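Local coordinates for protein single-stranded-DNA-specific exonuclease RecJ (PDB 2ZXO) that degrades single-stranded DNA exonucleolytically in the 5' to 3' direction, using divalent metal ions such as magnesium or manganese, at residues L53-L58 and V173-T178; G79-D84 and A274-G279; T87-L92 and K283-L288. All blocks are in the same frame, centred on the assembly; numbering follows the deposited sequence.

Contact 1: L53-L58 and V173-T178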
ATOM      1  N   LEU A  53      11.253  18.493   9.012  1.00 37.98           N
ATOM      2  CA  LEU A  53       9.997  18.401   9.766  1.00 38.59           C
ATOM      3  C   LEU A  53      10.286  18.890  11.182  1.00 39.48           C
ATOM      4  O   LEU A  53      11.198  18.403  11.831  1.00 39.65           O
ATOM      5  CB  LEU A  53       9.534  16.958   9.863  1.00 38.19           C
ATOM      6  CG  LEU A  53       8.809  16.273   8.736  1.00 37.99           C
ATOM      7  CD1 LEU A  53       8.325  14.941   9.272  1.00 38.17           C
ATOM      8  CD2 LEU A  53       7.634  17.111   8.270  1.00 38.53           C
ATOM      9  N   PRO A  54       9.482  19.820  11.696  1.00 40.47           N
ATOM     10  CA  PRO A  54       9.707  20.351  13.044  1.00 40.45           C
ATOM     11  C   PRO A  54       9.221  19.475  14.196  1.00 40.54           C
ATOM     12  O   PRO A  54       8.375  19.901  14.990  1.00 41.18           O
ATOM     13  CB  PRO A  54       8.983  21.679  12.993  1.00 40.06           C
ATOM     14  CG  PRO A  54       7.749  21.322  12.205  1.00 40.42           C
ATOM     15  CD  PRO A  54       8.275  20.411  11.090  1.00 41.00           C
ATOM     16  N   LEU A  55       9.760  18.263  14.304  1.00 39.92           N
ATOM     17  CA  LEU A  55       9.367  17.368  15.388  1.00 38.76           C
ATOM     18  C   LEU A  55       9.680  17.973  16.741  1.00 39.05           C
ATOM     19  O   LEU A  55      10.649  18.721  16.922  1.00 38.96           O
ATOM     20  CB  LEU A  55      10.077  16.020  15.283  1.00 37.59           C
ATOM     21  CG  LEU A  55       9.996  15.341  13.924  1.00 37.65           C
ATOM     22  CD1 LEU A  55      10.599  13.956  13.982  1.00 37.67           C
ATOM     23  CD2 LEU A  55       8.568  15.268  13.511  1.00 37.62           C
ATOM     24  N   LYS A  56       8.843  17.618  17.697  1.00 39.82           N
ATOM     25  CA  LYS A  56       8.957  18.068  19.067  1.00 39.85           C
ATOM     26  C   LYS A  56      10.146  17.390  19.751  1.00 38.87           C
ATOM     27  O   LYS A  56      10.214  16.151  19.833  1.00 38.13           O
ATOM     28  CB  LYS A  56       7.648  17.736  19.787  1.00 42.05           C
ATOM     29  CG  LYS A  56       7.463  18.380  21.135  1.00 44.26           C
ATOM     30  CD  LYS A  56       8.251  17.661  22.216  1.00 46.51           C
ATOM     31  CE  LYS A  56       7.365  17.430  23.454  1.00 47.74           C
ATOM     32  NZ  LYS A  56       6.554  18.651  23.803  1.00 48.49           N
ATOM     33  N   GLY A  57      11.082  18.212  20.232  1.00 37.73           N
ATOM     34  CA  GLY A  57      12.259  17.697  20.910  1.00 35.15           C
ATOM     35  C   GLY A  57      13.463  17.674  19.997  1.00 34.91           C
ATOM     36  O   GLY A  57      14.596  17.578  20.464  1.00 34.35           O
ATOM     37  N   LEU A  58      13.225  17.774  18.690  1.00 34.26           N
ATOM     38  CA  LEU A  58      14.309  17.751  17.727  1.00 34.61           C
ATOM     39  C   LEU A  58      15.417  18.806  17.983  1.00 35.63           C
ATOM     40  O   LEU A  58      16.621  18.504  17.932  1.00 34.65           O
ATOM     41  CB  LEU A  58      13.736  17.915  16.332  1.00 34.47           C
ATOM     42  CG  LEU A  58      14.693  17.702  15.162  1.00 35.71           C
ATOM     43  CD1 LEU A  58      15.214  16.270  15.196  1.00 36.39           C
ATOM     44  CD2 LEU A  58      13.977  17.954  13.832  1.00 35.47           C
ATOM     45  N   VAL A 173      12.456  12.132  21.097  1.00 51.19           N
ATOM     46  CA  VAL A 173      12.065  12.710  19.816  1.00 50.13           C
ATOM     47  C   VAL A 173      11.115  11.758  19.117  1.00 50.01           C
ATOM     48  O   VAL A 173      11.532  10.858  18.405  1.00 49.70           O
ATOM     49  CB  VAL A 173      13.272  12.962  18.909  1.00 49.02           C
ATOM     50  CG1 VAL A 173      12.810  13.577  17.614  1.00 48.11           C
ATOM     51  CG2 VAL A 173      14.242  13.894  19.606  1.00 48.59           C
ATOM     52  N   HIS A 174       9.823  11.973  19.338  1.00 51.09           N
ATOM     53  CA  HIS A 174       8.783  11.128  18.772  1.00 51.35           C
ATOM     54  C   HIS A 174       7.730  11.897  17.975  1.00 51.34           C
ATOM     55  O   HIS A 174       7.138  12.861  18.460  1.00 50.71           O
ATOM     56  CB  HIS A 174       8.094  10.363  19.895  1.00 52.16           C
ATOM     57  CG  HIS A 174       7.481   9.078  19.451  1.00 53.54           C
ATOM     58  ND1 HIS A 174       6.494   9.021  18.495  1.00 54.17           N
ATOM     59  CD2 HIS A 174       7.767   7.797  19.778  1.00 54.02           C
ATOM     60  CE1 HIS A 174       6.200   7.758  18.244  1.00 54.49           C
ATOM     61  NE2 HIS A 174       6.960   6.995  19.009  1.00 54.74           N
ATOM     62  N   PRO A 175       7.481  11.465  16.736  1.00 51.51           N
ATOM     63  CA  PRO A 175       6.501  12.073  15.828  1.00 52.06           C
ATOM     64  C   PRO A 175       5.118  12.180  16.495  1.00 52.85           C
ATOM     65  O   PRO A 175       4.485  13.234  16.482  1.00 52.42           O
ATOM     66  CB  PRO A 175       6.475  11.103  14.652  1.00 51.37           C
ATOM     67  CG  PRO A 175       7.821  10.500  14.667  1.00 51.66           C
ATOM     68  CD  PRO A 175       8.095  10.277  16.125  1.00 51.36           C
ATOM     69  N   ALA A 176       4.660  11.068  17.068  1.00 53.84           N
ATOM     70  CA  ALA A 176       3.362  11.016  17.737  1.00 55.19           C
ATOM     71  C   ALA A 176       3.369  11.761  19.062  1.00 55.81           C
ATOM     72  O   ALA A 176       2.492  11.554  19.892  1.00 55.67           O
ATOM     73  CB  ALA A 176       2.937   9.564  17.969  1.00 55.07           C
ATOM     74  N   LEU A 177       4.377  12.601  19.268  1.00 56.61           N
ATOM     75  CA  LEU A 177       4.459  13.387  20.486  1.00 57.83           C
ATOM     76  C   LEU A 177       4.551  14.838  20.053  1.00 58.67           C
ATOM     77  O   LEU A 177       4.778  15.743  20.857  1.00 58.72           O
ATOM     78  CB  LEU A 177       5.676  12.987  21.326  1.00 57.89           C
ATOM     79  CG  LEU A 177       5.604  11.619  22.022  1.00 58.62           C
ATOM     80  CD1 LEU A 177       6.847  11.430  22.890  1.00 58.55           C
ATOM     81  CD2 LEU A 177       4.340  11.514  22.877  1.00 57.83           C
ATOM     82  N   THR A 178       4.371  15.039  18.755  1.00 59.74           N
ATOM     83  CA  THR A 178       4.402  16.369  18.177  1.00 60.77           C
ATOM     84  C   THR A 178       2.965  16.662  17.776  1.00 62.06           C
ATOM     85  O   THR A 178       2.432  16.059  16.837  1.00 61.57           O
ATOM     86  CB  THR A 178       5.314  16.428  16.934  1.00 60.41           C
ATOM     87  OG1 THR A 178       6.629  15.960  17.277  1.00 59.84           O
ATOM     88  CG2 THR A 178       5.402  17.854  16.417  1.00 59.88           C
TER
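T178 and K56 make the one hydrogen bond between these two loops: the backbone N of K56 donates to T178 OG1 at 2.8 Å, and the N-H points almost straight at the oxygen, at 171°. OG1 is also 3.2 Å from CB of K56, which packs 3.7 Å from the carbonyl O of L177. From there the lysine chain bends at its later torsions and runs on past the same carbonyl, its methylenes alongside the peptide while its end leads away from the partner loop. T178 CG2, the other branch, faces the carbonyl O of P54.

An apolar layer lies alongside. V173 is wedged against the turn, CG2 being 3.8 Å from the carbonyl O of G57, while its CG1 lies 4.3 Å from CD1 of both L55 and L58. L55 reaches the same region with CG anti to its carbonyl carbon (chi1 -51°), which carries its CD1 on to the rim of the P175 ring.

Local folding positions these groups. L55 to L58 form a type II beta turn, and G57, with the positive phi that suits glycine there, is the N-cap of the following helix. Across from it, a short 3-10 segment at 175-177 brings T178 back so that its OG1 makes a weak hydrogen bond to H174 O. H174 itself turns away: its ND1 accepts the N-H of A176 in the ring plane, and NE2 is hydrogen-bonded to H161 O; the H174 side chain lies about 4 Å from that of the manganese ligand H160.

The contact thus joins the start of helix 58-70 to the end of edge strand 171-173, which pairs with V157 of the adjacent strand, while helix 187-202 covers L53, L55, L58 and V173 through L193, A197 and V190.

Contact 2: G79-D84 and A274-G279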
ATOM      1  N   GLY A  79      20.566   0.962  18.423  1.00 38.55           N
ATOM      2  CA  GLY A  79      19.473   0.879  17.486  1.00 40.28           C
ATOM      3  C   GLY A  79      18.730  -0.427  17.420  1.00 41.95           C
ATOM      4  O   GLY A  79      19.207  -1.468  17.872  1.00 42.26           O
ATOM      5  N   ASP A  80      17.528  -0.349  16.860  1.00 43.63           N
ATOM      6  CA  ASP A  80      16.665  -1.512  16.651  1.00 44.22           C
ATOM      7  C   ASP A  80      17.386  -2.414  15.620  1.00 43.96           C
ATOM      8  O   ASP A  80      18.212  -1.941  14.841  1.00 43.84           O
ATOM      9  CB  ASP A  80      15.323  -1.015  16.124  1.00 45.33           C
ATOM     10  CG  ASP A  80      14.296  -2.107  16.015  1.00 46.83           C
ATOM     11  OD1 ASP A  80      13.118  -1.761  15.742  1.00 47.73           O
ATOM     12  OD2 ASP A  80      14.663  -3.293  16.190  1.00 47.34           O
ATOM     13  N   TYR A  81      17.079  -3.699  15.605  1.00 43.79           N
ATOM     14  CA  TYR A  81      17.770  -4.616  14.706  1.00 43.70           C
ATOM     15  C   TYR A  81      17.164  -4.878  13.314  1.00 42.59           C
ATOM     16  O   TYR A  81      17.795  -5.560  12.498  1.00 42.26           O
ATOM     17  CB  TYR A  81      18.008  -5.943  15.446  1.00 46.39           C
ATOM     18  CG  TYR A  81      16.799  -6.392  16.257  1.00 49.51           C
ATOM     19  CD1 TYR A  81      15.542  -6.534  15.647  1.00 50.60           C
ATOM     20  CD2 TYR A  81      16.902  -6.669  17.628  1.00 50.28           C
ATOM     21  CE1 TYR A  81      14.417  -6.939  16.376  1.00 51.74           C
ATOM     22  CE2 TYR A  81      15.773  -7.083  18.373  1.00 51.47           C
ATOM     23  CZ  TYR A  81      14.534  -7.213  17.732  1.00 51.79           C
ATOM     24  OH  TYR A  81      13.408  -7.611  18.426  1.00 51.96           O
ATOM     25  N   ASP A  82      15.963  -4.363  13.029  1.00 40.88           N
ATOM     26  CA  ASP A  82      15.392  -4.566  11.689  1.00 39.15           C
ATOM     27  C   ASP A  82      16.060  -3.558  10.748  1.00 36.55           C
ATOM     28  O   ASP A  82      16.946  -2.808  11.176  1.00 35.85           O
ATOM     29  CB  ASP A  82      13.845  -4.431  11.688  1.00 41.29           C
ATOM     30  CG  ASP A  82      13.348  -2.990  11.940  1.00 44.41           C
ATOM     31  OD1 ASP A  82      13.878  -2.274  12.843  1.00 45.23           O
ATOM     32  OD2 ASP A  82      12.391  -2.581  11.233  1.00 45.33           O
ATOM     33  N   ALA A  83      15.676  -3.539   9.474  1.00 33.47           N
ATOM     34  CA  ALA A  83      16.318  -2.623   8.526  1.00 30.15           C
ATOM     35  C   ALA A  83      16.217  -1.129   8.923  1.00 28.08           C
ATOM     36  O   ALA A  83      17.211  -0.392   8.825  1.00 27.17           O
ATOM     37  CB  ALA A  83      15.753  -2.839   7.125  1.00 29.37           C
ATOM     38  N   ASP A  84      15.035  -0.709   9.387  1.00 24.64           N
ATOM     39  CA  ASP A  84      14.802   0.674   9.782  1.00 23.27           C
ATOM     40  C   ASP A  84      15.767   1.046  10.912  1.00 22.71           C
ATOM     41  O   ASP A  84      16.409   2.094  10.889  1.00 22.12           O
ATOM     42  CB  ASP A  84      13.327   0.863  10.208  1.00 22.37           C
ATOM     43  CG  ASP A  84      12.969   2.320  10.472  1.00 22.90           C
ATOM     44  OD1 ASP A  84      13.331   3.208   9.645  1.00 20.97           O
ATOM     45  OD2 ASP A  84      12.322   2.579  11.512  1.00 21.35           O
ATOM     46  N   ALA A 274      17.150 -10.505   7.026  1.00 24.65           N
ATOM     47  CA  ALA A 274      17.526 -11.906   7.167  1.00 24.24           C
ATOM     48  C   ALA A 274      18.740 -12.043   8.069  1.00 24.10           C
ATOM     49  O   ALA A 274      18.802 -12.930   8.906  1.00 23.20           O
ATOM     50  CB  ALA A 274      17.828 -12.514   5.797  1.00 24.43           C
ATOM     51  N   ALA A 275      19.715 -11.163   7.879  1.00 24.87           N
ATOM     52  CA  ALA A 275      20.934 -11.195   8.682  1.00 26.12           C
ATOM     53  C   ALA A 275      20.542 -11.048  10.138  1.00 26.67           C
ATOM     54  O   ALA A 275      20.965 -11.823  10.998  1.00 26.21           O
ATOM     55  CB  ALA A 275      21.891 -10.046   8.267  1.00 25.42           C
ATOM     56  N   SER A 276      19.709 -10.054  10.395  1.00 27.57           N
ATOM     57  CA  SER A 276      19.268  -9.771  11.736  1.00 29.65           C
ATOM     58  C   SER A 276      18.499 -10.916  12.350  1.00 30.39           C
ATOM     59  O   SER A 276      18.858 -11.405  13.409  1.00 31.18           O
ATOM     60  CB  SER A 276      18.419  -8.497  11.741  1.00 30.81           C
ATOM     61  OG  SER A 276      17.733  -8.345  12.975  1.00 32.72           O
ATOM     62  N   ARG A 277      17.441 -11.350  11.686  1.00 31.10           N
ATOM     63  CA  ARG A 277      16.634 -12.433  12.213  1.00 31.44           C
ATOM     64  C   ARG A 277      17.405 -13.748  12.347  1.00 30.93           C
ATOM     65  O   ARG A 277      16.868 -14.728  12.847  1.00 31.05           O
ATOM     66  CB  ARG A 277      15.406 -12.652  11.328  1.00 33.00           C
ATOM     67  CG  ARG A 277      14.631 -11.388  10.993  1.00 37.43           C
ATOM     68  CD  ARG A 277      14.171 -10.602  12.234  1.00 41.83           C
ATOM     69  NE  ARG A 277      13.220  -9.544  11.870  1.00 46.69           N
ATOM     70  CZ  ARG A 277      13.546  -8.320  11.419  1.00 48.82           C
ATOM     71  NH1 ARG A 277      14.822  -7.950  11.278  1.00 48.23           N
ATOM     72  NH2 ARG A 277      12.578  -7.466  11.069  1.00 48.79           N
ATOM     73  N   LEU A 278      18.654 -13.792  11.899  1.00 30.11           N
ATOM     74  CA  LEU A 278      19.415 -15.037  11.987  1.00 29.28           C
ATOM     75  C   LEU A 278      20.605 -14.880  12.915  1.00 29.32           C
ATOM     76  O   LEU A 278      21.542 -15.697  12.897  1.00 29.07           O
ATOM     77  CB  LEU A 278      19.871 -15.515  10.590  1.00 28.54           C
ATOM     78  CG  LEU A 278      19.057 -16.634   9.893  1.00 28.83           C
ATOM     79  CD1 LEU A 278      17.559 -16.362   9.975  1.00 28.78           C
ATOM     80  CD2 LEU A 278      19.465 -16.754   8.435  1.00 27.60           C
ATOM     81  N   GLY A 279      20.559 -13.830  13.734  1.00 28.71           N
ATOM     82  CA  GLY A 279      21.630 -13.595  14.677  1.00 28.94           C
ATOM     83  C   GLY A 279      22.862 -12.893  14.142  1.00 30.57           C
ATOM     84  O   GLY A 279      23.780 -12.631  14.903  1.00 31.87           O
TER
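S276 reaches from its helix to the backbone of Y81 on the metal-binding loop. Its CB already lies 3.1 Å from Y81 O, and OG, set anti to the backbone N (chi1 167°), donates to that same oxygen at 2.8 Å. The hydroxyl comes in above the carbonyl plane, 62° out of it, and so not on a lone pair. OG also rests 3.5 Å from CB of Y81 and obliquely beside the first atoms of its ring. That ring carries D80 OD2 over one face, displaced toward the rim.

R277 follows in the chain and comes at the loop from the same helix end. Its chain bends at the second torsion and then extends, bringing the guanidinium up against D82. NH2 lies 3.3 Å from CB of D82, and NH1 is 3.5 Å from CA of the same residue. These are contacts with the carbon part of the aspartate: D82 OD2 stays 4.9 Å from NH2, too far for a salt bridge. NH1 has a weak hydrogen bond to N273 OD1, and the same oxygen receives the N-H of A83.

D82 faces the other way with its carboxylate. It is the N-cap of helix 83-97, OD1 accepting from G85 N, and OD2 lies near D221 OD2. Beyond S276 the helix closes with a Schellman motif, G279 taking the positive phi.

D80 and D82 bind one manganese ion and D84 the second, with D136 shared by both; H160 and D221 complete the second. The three aspartates, running from the end of strand 74-79 into the first turn of helix 83-97, form a DxDxD metal-binding motif characteristic of DHH phosphoesterases.

Contact 3: T87-L92 and K283-L288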
ATOM      1  N   THR A  87      19.497   1.002   9.407  1.00 19.91           N
ATOM      2  CA  THR A  87      19.844   2.119   8.542  1.00 19.35           C
ATOM      3  C   THR A  87      19.867   3.419   9.359  1.00 19.49           C
ATOM      4  O   THR A  87      20.697   4.278   9.107  1.00 20.39           O
ATOM      5  CB  THR A  87      18.884   2.295   7.328  1.00 19.35           C
ATOM      6  OG1 THR A  87      17.546   2.512   7.787  1.00 19.61           O
ATOM      7  CG2 THR A  87      18.944   1.082   6.402  1.00 16.66           C
ATOM      8  N   GLY A  88      18.993   3.544  10.353  1.00 19.20           N
ATOM      9  CA  GLY A  88      18.965   4.753  11.165  1.00 19.89           C
ATOM     10  C   GLY A  88      20.239   4.863  11.987  1.00 19.95           C
ATOM     11  O   GLY A  88      20.823   5.927  12.125  1.00 20.78           O
ATOM     12  N   THR A  89      20.678   3.737  12.522  1.00 19.98           N
ATOM     13  CA  THR A  89      21.897   3.672  13.308  1.00 19.30           C
ATOM     14  C   THR A  89      23.082   4.049  12.429  1.00 20.24           C
ATOM     15  O   THR A  89      24.000   4.748  12.861  1.00 20.68           O
ATOM     16  CB  THR A  89      22.113   2.261  13.828  1.00 18.88           C
ATOM     17  OG1 THR A  89      21.072   1.951  14.774  1.00 18.77           O
ATOM     18  CG2 THR A  89      23.498   2.110  14.452  1.00 16.84           C
ATOM     19  N   ALA A  90      23.067   3.587  11.184  1.00 20.01           N
ATOM     20  CA  ALA A  90      24.165   3.912  10.289  1.00 19.32           C
ATOM     21  C   ALA A  90      24.129   5.412   9.966  1.00 18.86           C
ATOM     22  O   ALA A  90      25.162   6.054   9.840  1.00 18.97           O
ATOM     23  CB  ALA A  90      24.066   3.093   9.012  1.00 17.94           C
ATOM     24  N   ILE A  91      22.938   5.966   9.808  1.00 18.01           N
ATOM     25  CA  ILE A  91      22.844   7.374   9.515  1.00 18.20           C
ATOM     26  C   ILE A  91      23.542   8.151  10.613  1.00 19.87           C
ATOM     27  O   ILE A  91      24.428   8.952  10.327  1.00 20.60           O
ATOM     28  CB  ILE A  91      21.372   7.863   9.422  1.00 16.81           C
ATOM     29  CG1 ILE A  91      20.772   7.422   8.094  1.00 15.01           C
ATOM     30  CG2 ILE A  91      21.312   9.422   9.533  1.00 13.61           C
ATOM     31  CD1 ILE A  91      19.300   7.349   8.107  1.00 15.15           C
ATOM     32  N   LEU A  92      23.138   7.921  11.864  1.00 20.68           N
ATOM     33  CA  LEU A  92      23.729   8.636  12.990  1.00 21.56           C
ATOM     34  C   LEU A  92      25.200   8.324  13.230  1.00 22.60           C
ATOM     35  O   LEU A  92      25.984   9.227  13.529  1.00 23.07           O
ATOM     36  CB  LEU A  92      22.928   8.377  14.261  1.00 20.71           C
ATOM     37  CG  LEU A  92      21.591   9.100  14.221  1.00 21.11           C
ATOM     38  CD1 LEU A  92      20.750   8.681  15.386  1.00 21.00           C
ATOM     39  CD2 LEU A  92      21.835  10.599  14.240  1.00 18.52           C
ATOM     40  N   LYS A 283      26.450  -8.037  10.797  1.00 28.94           N
ATOM     41  CA  LYS A 283      26.902  -8.153   9.424  1.00 28.59           C
ATOM     42  C   LYS A 283      26.243  -7.085   8.551  1.00 26.57           C
ATOM     43  O   LYS A 283      26.918  -6.384   7.780  1.00 25.33           O
ATOM     44  CB  LYS A 283      26.592  -9.546   8.876  1.00 30.02           C
ATOM     45  CG  LYS A 283      27.839 -10.294   8.467  1.00 33.82           C
ATOM     46  CD  LYS A 283      28.797 -10.511   9.638  1.00 34.86           C
ATOM     47  CE  LYS A 283      28.790 -11.965  10.072  1.00 36.75           C
ATOM     48  NZ  LYS A 283      29.167 -12.887   8.944  1.00 37.78           N
ATOM     49  N   ALA A 284      24.925  -6.966   8.687  1.00 24.19           N
ATOM     50  CA  ALA A 284      24.168  -5.998   7.914  1.00 23.29           C
ATOM     51  C   ALA A 284      24.652  -4.593   8.267  1.00 22.69           C
ATOM     52  O   ALA A 284      24.853  -3.752   7.374  1.00 21.84           O
ATOM     53  CB  ALA A 284      22.661  -6.138   8.198  1.00 21.56           C
ATOM     54  N   LEU A 285      24.851  -4.339   9.561  1.00 22.44           N
ATOM     55  CA  LEU A 285      25.313  -3.018   9.978  1.00 22.80           C
ATOM     56  C   LEU A 285      26.659  -2.657   9.370  1.00 22.75           C
ATOM     57  O   LEU A 285      26.819  -1.573   8.821  1.00 23.03           O
ATOM     58  CB  LEU A 285      25.423  -2.899  11.487  1.00 22.35           C
ATOM     59  CG  LEU A 285      25.833  -1.464  11.897  1.00 22.47           C
ATOM     60  CD1 LEU A 285      25.024  -0.422  11.085  1.00 21.19           C
ATOM     61  CD2 LEU A 285      25.588  -1.256  13.378  1.00 19.72           C
ATOM     62  N   ARG A 286      27.609  -3.572   9.451  1.00 21.33           N
ATOM     63  CA  ARG A 286      28.922  -3.320   8.905  1.00 23.04           C
ATOM     64  C   ARG A 286      28.869  -3.012   7.371  1.00 23.24           C
ATOM     65  O   ARG A 286      29.635  -2.183   6.857  1.00 24.42           O
ATOM     66  CB  ARG A 286      29.825  -4.519   9.244  1.00 23.27           C
ATOM     67  CG  ARG A 286      31.263  -4.433   8.753  1.00 26.30           C
ATOM     68  CD  ARG A 286      31.961  -3.149   9.158  1.00 27.23           C
ATOM     69  NE  ARG A 286      33.267  -2.998   8.511  1.00 30.60           N
ATOM     70  CZ  ARG A 286      34.053  -1.924   8.673  1.00 32.31           C
ATOM     71  NH1 ARG A 286      33.666  -0.924   9.459  1.00 32.37           N
ATOM     72  NH2 ARG A 286      35.209  -1.826   8.033  1.00 31.18           N
ATOM     73  N   LEU A 287      27.946  -3.651   6.663  1.00 21.91           N
ATOM     74  CA  LEU A 287      27.785  -3.451   5.230  1.00 21.04           C
ATOM     75  C   LEU A 287      27.455  -1.993   4.950  1.00 21.44           C
ATOM     76  O   LEU A 287      27.942  -1.423   3.987  1.00 21.60           O
ATOM     77  CB  LEU A 287      26.630  -4.304   4.714  1.00 19.41           C
ATOM     78  CG  LEU A 287      26.466  -4.633   3.236  1.00 17.68           C
ATOM     79  CD1 LEU A 287      25.146  -4.162   2.778  1.00 18.79           C
ATOM     80  CD2 LEU A 287      27.560  -4.046   2.427  1.00 17.91           C
ATOM     81  N   LEU A 288      26.599  -1.427   5.799  1.00 20.68           N
ATOM     82  CA  LEU A 288      26.138  -0.043   5.707  1.00 20.84           C
ATOM     83  C   LEU A 288      27.167   0.994   6.181  1.00 21.00           C
ATOM     84  O   LEU A 288      27.069   2.177   5.829  1.00 19.74           O
ATOM     85  CB  LEU A 288      24.833   0.119   6.529  1.00 20.81           C
ATOM     86  CG  LEU A 288      23.682  -0.822   6.103  1.00 20.30           C
ATOM     87  CD1 LEU A 288      22.466  -0.534   6.922  1.00 19.36           C
ATOM     88  CD2 LEU A 288      23.382  -0.671   4.604  1.00 19.25           C
TER
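A90 and L288 bring two helices together beside the DHH-family parallel sheet, where helix 83-97 follows the metal-binding loop and helix 281-289 packs against it. The short segments run in roughly the same direction, their axes 9.5 Å apart at closest and crossing at -40°. No hydrogen bond joins residues 87-92 to 283-288, and the interface between them is apolar.

Van der Waals packing is carried by two leucines. L288 meets A90 with its CB, 3.9 Å from A90 CB, the small alanine letting the backbones come as near as 6.4 Å between the two CA atoms. Its CG is set anti to the carbonyl carbon (chi1 -57°), which carries CD1 across to T87, one turn before A90, where it touches CG2 at 3.9 Å. L285, one turn earlier than L288, holds its CG anti to the backbone N and spreads its two methyls over neighbouring residues: CD1 lies 4.2 Å from A90 CB and CD2 4.1 Å from CG2 of T89. The T89 and L285 side chains meet at about a right angle.

Polar atoms are dealt with within or beyond the helices. Both threonines offer their methyls to the leucines and turn their hydroxyls back to the backbone: T89 OG1 bonds to G85 O, one turn earlier, and T87 OG1 to A83 O, with a weaker bond to L213 O. Charged ends lie on the far side, R286 in a salt bridge with E295 and K283 with E302, both on helix 293-321.

T89 also meets V135 of strand 131-135, as does L92, while I91 faces helix 211-220. Past A90, helix 83-97 reaches helix 281-289 once more, where the carbonyl O of L288 accepts a hydrogen bond from R94 NE.

All three contacts belong to the region around the parallel sheet that carries the metal site. Contacts 2 and 3 lie side by side, centres 10 Å apart: both use helix 83-97 on one side and the consecutive helices 261-277 and 281-289 on the other, and they touch through A275 with A284 and G79 with T89. Contact 1 is separate, its centre about 25 Å from that of contact 2, at edge strand 171-173. Along the chain the first segments come in the order 53-58, 79-84, 87-92, then 173-178, 274-279 and 283-288, so every pair interleaves. Later helices thereby fold back on the strand-loop-helix unit bearing D80, D82 and D84.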